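Local coordinates for protein CghA (Chaetomium globosum, PDB 6KBC) that belongs to the Diels-Alderase family of calycin-like, two-domain beta proteins and holds the ligand WK1 in a pocket, at residues S59-F67 / R78-S86. Numbering follows the deposited sequence.
Sequences SAAFTVSFF and RAAINAAWS. With WK1 ((2S)-3-[(2S,4E)-4-[[(1R,2S,4aR,6S,8R,8aS)-2-[(E)-but-2-en-2-yl]-6,8-dimethyl-1,2,4a,5,6,7,8,8a-octahydronaphthalen-1-yl]-oxidanyl-methylidene]-3,5-bis(oxidanylidene)pyrrolidin-2-yl]-2-methyl-2-oxidanyl-propanoic acid), chain B.
Arg78 and Phe67 open the pairing of two antiparallel strands whose axes run at 167° to one another. The register is continuous: Arg78, Ala80, Asn82 and Ala84 exchange paired backbone hydrogen bonds with Phe67, Ser65, Thr63 and Ala61, and the alternate residues form non-hydrogen-bonded pairs. Phe67 N donates to Arg78 O at 2.6 Å. Ala79 starts the apolar face, its CB touching Val64 CG2 and Phe66 CD2. Ala80 belongs to the other face, whose Ser65, Phe67, Ala80 and Asn82 line the WK1 pocket; its methyl touches both the ligand and an aromatic ring, with CB 3.7 Å from WK1 C20 and from Phe67 CE2. Across from it Ser65 OG hydrogen-bonds WK1 O5 at 2.7 Å, while Ser65 CB lies over one face of the Phe67 ring, near its rim. Ile81 uses both branches on the apolar side: CG1 runs alongside Val64 and CG2 closes to 3.4 Å on Phe62 CE1. Phe62 is swung there by a CG set opposite its backbone N (chi1 179°), which brings the end of the ring toward Ile81 and Ala83 of the partner strand. Asn82 lies side by side with Thr63, CB to CG2, and its two amide ends have separate partners: ND2 donates to WK1 O1 at 2.9 Å with a 160° hydrogen angle, and OD1 is bonded to Ser92, which probably fixes the amide's rotation. Ala83 packs against Phe62 CD1 (4.0 Å from CB), and Ser86 N ends the pairing with a bent bond to Ser59 O. The hairpin of strands 60-69 and 77-85 is flanked by strands 46-54 and 90-96, with strand 181-200 packing on its Phe62 side and strand 348-353 meeting Ala61, Asn82 and Ala84.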
ATOM      1  N   SER A  59       5.174  17.131  -4.770  1.00 25.01           N
ATOM      2  CA  SER A  59       4.831  17.683  -6.076  1.00 23.42           C
ATOM      3  C   SER A  59       4.342  16.631  -7.049  1.00 22.22           C
ATOM      4  O   SER A  59       3.832  16.980  -8.120  1.00 26.41           O
ATOM      5  CB  SER A  59       6.038  18.414  -6.676  1.00 27.30           C
ATOM      6  OG  SER A  59       7.099  17.490  -6.893  1.00 27.24           O
ATOM      7  N   ALA A  60       4.479  15.356  -6.710  1.00 23.18           N
ATOM      8  CA  ALA A  60       4.016  14.288  -7.575  1.00 21.11           C
ATOM      9  C   ALA A  60       3.919  13.022  -6.742  1.00 21.54           C
ATOM     10  O   ALA A  60       4.613  12.869  -5.735  1.00 23.16           O
ATOM     11  CB  ALA A  60       4.944  14.069  -8.777  1.00 23.48           C
ATOM     12  N   ALA A  61       3.038  12.132  -7.166  1.00 21.94           N
ATOM     13  CA  ALA A  61       2.849  10.878  -6.462  1.00 21.97           C
ATOM     14  C   ALA A  61       2.378   9.857  -7.475  1.00 23.69           C
ATOM     15  O   ALA A  61       1.687  10.187  -8.442  1.00 23.97           O
ATOM     16  CB  ALA A  61       1.827  11.012  -5.312  1.00 21.61           C
ATOM     17  N   PHE A  62       2.736   8.607  -7.232  1.00 22.09           N
ATOM     18  CA  PHE A  62       2.408   7.553  -8.173  1.00 24.91           C
ATOM     19  C   PHE A  62       2.269   6.261  -7.395  1.00 20.65           C
ATOM     20  O   PHE A  62       3.065   5.984  -6.502  1.00 23.48           O
ATOM     21  CB  PHE A  62       3.501   7.392  -9.253  1.00 23.92           C
ATOM     22  CG  PHE A  62       3.207   6.290 -10.232  1.00 22.69           C
ATOM     23  CD1 PHE A  62       2.461   6.542 -11.364  1.00 23.07           C
ATOM     24  CD2 PHE A  62       3.659   4.999 -10.003  1.00 27.28           C
ATOM     25  CE1 PHE A  62       2.156   5.528 -12.253  1.00 26.85           C
ATOM     26  CE2 PHE A  62       3.373   3.973 -10.896  1.00 27.94           C
ATOM     27  CZ  PHE A  62       2.615   4.238 -12.018  1.00 25.64           C
ATOM     28  N   THR A  63       1.275   5.465  -7.750  1.00 25.17           N
ATOM     29  CA  THR A  63       1.156   4.164  -7.121  1.00 24.16           C
ATOM     30  C   THR A  63       0.506   3.220  -8.116  1.00 24.29           C
ATOM     31  O   THR A  63      -0.357   3.620  -8.902  1.00 25.50           O
ATOM     32  CB  THR A  63       0.359   4.227  -5.807  1.00 23.74           C
ATOM     33  OG1 THR A  63       0.461   2.969  -5.123  1.00 24.82           O
ATOM     34  CG2 THR A  63      -1.115   4.564  -6.056  1.00 25.64           C
ATOM     35  N   VAL A  64       0.963   1.979  -8.101  1.00 24.26           N
ATOM     36  CA  VAL A  64       0.367   0.921  -8.895  1.00 26.42           C
ATOM     37  C   VAL A  64       0.224  -0.291  -7.993  1.00 26.64           C
ATOM     38  O   VAL A  64       1.131  -0.609  -7.213  1.00 29.11           O
ATOM     39  CB  VAL A  64       1.221   0.605 -10.148  1.00 27.32           C
ATOM     40  CG1 VAL A  64       2.658   0.267  -9.753  1.00 24.62           C
ATOM     41  CG2 VAL A  64       0.601  -0.511 -10.953  1.00 26.84           C
ATOM     42  N   SER A  65      -0.928  -0.939  -8.062  1.00 25.99           N
ATOM     43  CA  SER A  65      -1.122  -2.222  -7.412  1.00 29.63           C
ATOM     44  C   SER A  65      -1.366  -3.240  -8.510  1.00 29.60           C
ATOM     45  O   SER A  65      -2.279  -3.065  -9.324  1.00 31.43           O
ATOM     46  CB  SER A  65      -2.293  -2.187  -6.415  1.00 28.82           C
ATOM     47  OG  SER A  65      -1.936  -1.432  -5.269  1.00 27.23           O
ATOM     48  N   PHE A  66      -0.521  -4.264  -8.561  1.00 28.39           N
ATOM     49  CA  PHE A  66      -0.744  -5.407  -9.430  1.00 31.43           C
ATOM     50  C   PHE A  66      -1.623  -6.400  -8.681  1.00 32.28           C
ATOM     51  O   PHE A  66      -1.227  -6.914  -7.628  1.00 29.52           O
ATOM     52  CB  PHE A  66       0.576  -6.052  -9.835  1.00 30.30           C
ATOM     53  CG  PHE A  66       1.452  -5.168 -10.687  1.00 35.42           C
ATOM     54  CD1 PHE A  66       2.287  -4.229 -10.102  1.00 33.08           C
ATOM     55  CD2 PHE A  66       1.446  -5.285 -12.074  1.00 35.79           C
ATOM     56  CE1 PHE A  66       3.116  -3.415 -10.888  1.00 33.83           C
ATOM     57  CE2 PHE A  66       2.270  -4.477 -12.862  1.00 34.58           C
ATOM     58  CZ  PHE A  66       3.099  -3.542 -12.265  1.00 35.10           C
ATOM     59  N   PHE A  67      -2.806  -6.666  -9.227  1.00 31.91           N
ATOM     60  CA  PHE A  67      -3.822  -7.473  -8.571  1.00 36.51           C
ATOM     61  C   PHE A  67      -4.016  -8.808  -9.280  1.00 38.26           C
ATOM     62  O   PHE A  67      -4.065  -8.868 -10.513  1.00 34.80           O
ATOM     63  CB  PHE A  67      -5.175  -6.754  -8.551  1.00 33.58           C
ATOM     64  CG  PHE A  67      -5.273  -5.629  -7.563  1.00 37.20           C
ATOM     65  CD1 PHE A  67      -4.993  -5.834  -6.221  1.00 35.81           C
ATOM     66  CD2 PHE A  67      -5.705  -4.375  -7.970  1.00 36.51           C
ATOM     67  CE1 PHE A  67      -5.120  -4.792  -5.299  1.00 36.31           C
ATOM     68  CE2 PHE A  67      -5.835  -3.335  -7.057  1.00 34.86           C
ATOM     69  CZ  PHE A  67      -5.543  -3.545  -5.722  1.00 33.28           C
ATOM     70  N   ARG A  78      -5.125  -7.232 -13.039  1.00 39.51           N
ATOM     71  CA  ARG A  78      -5.377  -5.805 -13.073  1.00 39.47           C
ATOM     72  C   ARG A  78      -4.163  -5.116 -12.476  1.00 35.13           C
ATOM     73  O   ARG A  78      -3.646  -5.557 -11.445  1.00 33.72           O
ATOM     74  CB  ARG A  78      -6.653  -5.519 -12.269  1.00 41.56           C
ATOM     75  CG  ARG A  78      -7.249  -4.152 -12.322  1.00 43.53           C
ATOM     76  CD  ARG A  78      -8.446  -4.177 -11.376  1.00 42.14           C
ATOM     77  NE  ARG A  78      -9.466  -5.142 -11.791  1.00 44.17           N
ATOM     78  CZ  ARG A  78     -10.453  -4.893 -12.648  1.00 46.93           C
ATOM     79  NH1 ARG A  78     -10.615  -3.680 -13.158  1.00 46.26           N
ATOM     80  NH2 ARG A  78     -11.315  -5.852 -12.957  1.00 50.66           N
ATOM     81  N   ALA A  79      -3.683  -4.080 -13.143  1.00 34.10           N
ATOM     82  CA  ALA A  79      -2.710  -3.163 -12.564  1.00 34.22           C
ATOM     83  C   ALA A  79      -3.474  -1.871 -12.350  1.00 34.76           C
ATOM     84  O   ALA A  79      -3.851  -1.205 -13.319  1.00 34.69           O
ATOM     85  CB  ALA A  79      -1.494  -2.956 -13.464  1.00 32.39           C
ATOM     86  N   ALA A  80      -3.751  -1.548 -11.089  1.00 29.51           N
ATOM     87  CA  ALA A  80      -4.505  -0.346 -10.763  1.00 33.56           C
ATOM     88  C   ALA A  80      -3.511   0.781 -10.541  1.00 26.94           C
ATOM     89  O   ALA A  80      -2.655   0.686  -9.657  1.00 27.53           O
ATOM     90  CB  ALA A  80      -5.377  -0.548  -9.523  1.00 30.04           C
ATOM     91  N   ILE A  81      -3.636   1.849 -11.327  1.00 28.40           N
ATOM     92  CA  ILE A  81      -2.634   2.905 -11.372  1.00 29.55           C
ATOM     93  C   ILE A  81      -3.258   4.227 -10.966  1.00 25.36           C
ATOM     94  O   ILE A  81      -4.343   4.585 -11.437  1.00 27.91           O
ATOM     95  CB  ILE A  81      -2.002   3.035 -12.773  1.00 30.18           C
ATOM     96  CG1 ILE A  81      -1.371   1.713 -13.197  1.00 29.91           C
ATOM     97  CG2 ILE A  81      -0.954   4.141 -12.763  1.00 27.18           C
ATOM     98  CD1 ILE A  81      -1.253   1.562 -14.715  1.00 31.40           C
ATOM     99  N   ASN A  82      -2.546   4.974 -10.129  1.00 25.49           N
ATOM    100  CA  ASN A  82      -2.963   6.321  -9.774  1.00 26.82           C
ATOM    101  C   ASN A  82      -1.754   7.240  -9.823  1.00 23.53           C
ATOM    102  O   ASN A  82      -0.674   6.877  -9.354  1.00 23.90           O
ATOM    103  CB  ASN A  82      -3.592   6.364  -8.383  1.00 23.59           C
ATOM    104  CG  ASN A  82      -4.921   5.654  -8.340  1.00 27.85           C
ATOM    105  OD1 ASN A  82      -5.941   6.233  -8.693  1.00 27.66           O
ATOM    106  ND2 ASN A  82      -4.913   4.380  -7.946  1.00 29.82           N
ATOM    107  N   ALA A  83      -1.957   8.444 -10.348  1.00 22.99           N
ATOM    108  CA  ALA A  83      -0.874   9.405 -10.486  1.00 25.14           C
ATOM    109  C   ALA A  83      -1.411  10.793 -10.186  1.00 24.57           C
ATOM    110  O   ALA A  83      -2.559  11.102 -10.524  1.00 25.04           O
ATOM    111  CB  ALA A  83      -0.270   9.363 -11.903  1.00 23.05           C
ATOM    112  N   ALA A  84      -0.585  11.618  -9.545  1.00 24.80           N
ATOM    113  CA  ALA A  84      -0.974  12.969  -9.171  1.00 25.60           C
ATOM    114  C   ALA A  84       0.175  13.924  -9.458  1.00 25.15           C
ATOM    115  O   ALA A  84       1.342  13.572  -9.270  1.00 25.05           O
ATOM    116  CB  ALA A  84      -1.363  13.057  -7.687  1.00 24.81           C
ATOM    117  N   TRP A  85      -0.164  15.133  -9.900  1.00 26.32           N
ATOM    118  CA  TRP A  85       0.801  16.204 -10.120  1.00 27.01           C
ATOM    119  C   TRP A  85       0.401  17.402  -9.272  1.00 28.04           C
ATOM    120  O   TRP A  85      -0.785  17.666  -9.085  1.00 26.86           O
ATOM    121  CB  TRP A  85       0.838  16.662 -11.586  1.00 25.37           C
ATOM    122  CG  TRP A  85       1.418  15.710 -12.584  1.00 27.80           C
ATOM    123  CD1 TRP A  85       2.649  15.802 -13.189  1.00 24.09           C
ATOM    124  CD2 TRP A  85       0.790  14.539 -13.128  1.00 25.82           C
ATOM    125  NE1 TRP A  85       2.820  14.755 -14.061  1.00 26.37           N
ATOM    126  CE2 TRP A  85       1.691  13.975 -14.056  1.00 25.94           C
ATOM    127  CE3 TRP A  85      -0.447  13.914 -12.922  1.00 26.62           C
ATOM    128  CZ2 TRP A  85       1.399  12.814 -14.767  1.00 25.30           C
ATOM    129  CZ3 TRP A  85      -0.736  12.760 -13.625  1.00 23.59           C
ATOM    130  CH2 TRP A  85       0.187  12.217 -14.540  1.00 28.50           C
ATOM    131  N   SER A  86       1.401  18.156  -8.811  1.00 27.17           N
ATOM    132  CA  SER A  86       1.128  19.311  -7.959  1.00 34.02           C
ATOM    133  C   SER A  86       0.222  20.332  -8.639  1.00 34.60           C
ATOM    134  O   SER A  86      -0.434  21.119  -7.950  1.00 31.25           O
ATOM    135  CB  SER A  86       2.439  19.987  -7.543  1.00 28.48           C
ATOM    136  OG  SER A  86       3.200  20.350  -8.683  1.00 42.17           O
TER
HETATM  137  O   WK1 B 501      -8.992   1.625  -8.396  1.00 42.02           O
HETATM  138  C17 WK1 B 501      -8.000   2.073  -7.881  1.00 40.34           C
HETATM  139  O1  WK1 B 501      -7.170   2.674  -8.503  1.00 35.21           O
HETATM  140  C19 WK1 B 501      -7.775   1.904  -6.434  1.00 35.90           C
HETATM  141  O2  WK1 B 501      -8.855   1.321  -5.789  1.00 39.32           O
HETATM  142  C18 WK1 B 501      -7.610   3.255  -5.809  1.00 35.48           C
HETATM  143  C20 WK1 B 501      -6.577   0.998  -6.367  1.00 35.40           C
HETATM  144  C22 WK1 B 501      -5.966   1.019  -5.026  1.00 33.71           C
HETATM  145  N   WK1 B 501      -4.698   0.340  -4.840  1.00 34.23           N
HETATM  146  C21 WK1 B 501      -4.742  -0.388  -3.729  1.00 36.07           C
HETATM  147  O5  WK1 B 501      -3.715  -1.088  -3.307  1.00 32.29           O
HETATM  148  C23 WK1 B 501      -6.750   0.516  -3.921  1.00 41.42           C
HETATM  149  O4  WK1 B 501      -8.003   0.831  -3.661  1.00 36.88           O
HETATM  150  C24 WK1 B 501      -6.043  -0.353  -3.045  1.00 39.24           C
HETATM  151  C16 WK1 B 501      -6.544  -0.988  -1.831  1.00 39.12           C
HETATM  152  O3  WK1 B 501      -7.748  -0.740  -1.487  1.00 41.47           O
HETATM  153  C9  WK1 B 501      -5.643  -1.769  -0.969  1.00 38.30           C
HETATM  154  C8  WK1 B 501      -5.012  -0.627  -0.122  1.00 36.98           C
HETATM  155  C12 WK1 B 501      -4.658   0.682  -0.795  1.00 35.88           C
HETATM  156  C13 WK1 B 501      -3.451   0.949  -1.241  1.00 34.46           C
HETATM  157  C90 WK1 B 501      -3.135   2.245  -1.906  1.00 36.67           C
HETATM  158  C14 WK1 B 501      -5.700   1.728  -0.974  1.00 41.16           C
HETATM  159  C7  WK1 B 501      -5.881  -0.249   1.040  1.00 39.80           C
HETATM  160  C6  WK1 B 501      -6.289  -1.186   1.853  1.00 38.20           C
HETATM  161  C3  WK1 B 501      -6.102  -2.601   1.405  1.00 38.41           C
HETATM  162  C4  WK1 B 501      -6.329  -2.796  -0.079  1.00 40.09           C
HETATM  163  C5  WK1 B 501      -5.820  -4.182  -0.425  1.00 43.32           C
HETATM  164  C11 WK1 B 501      -6.180  -4.525  -1.836  1.00 41.11           C
HETATM  165  C2  WK1 B 501      -6.787  -3.660   2.228  1.00 38.30           C
HETATM  166  C1  WK1 B 501      -6.032  -4.921   1.949  1.00 38.08           C
HETATM  167  C10 WK1 B 501      -6.389  -6.080   2.819  1.00 40.88           C
HETATM  168  C   WK1 B 501      -6.278  -5.279   0.515  1.00 40.47           C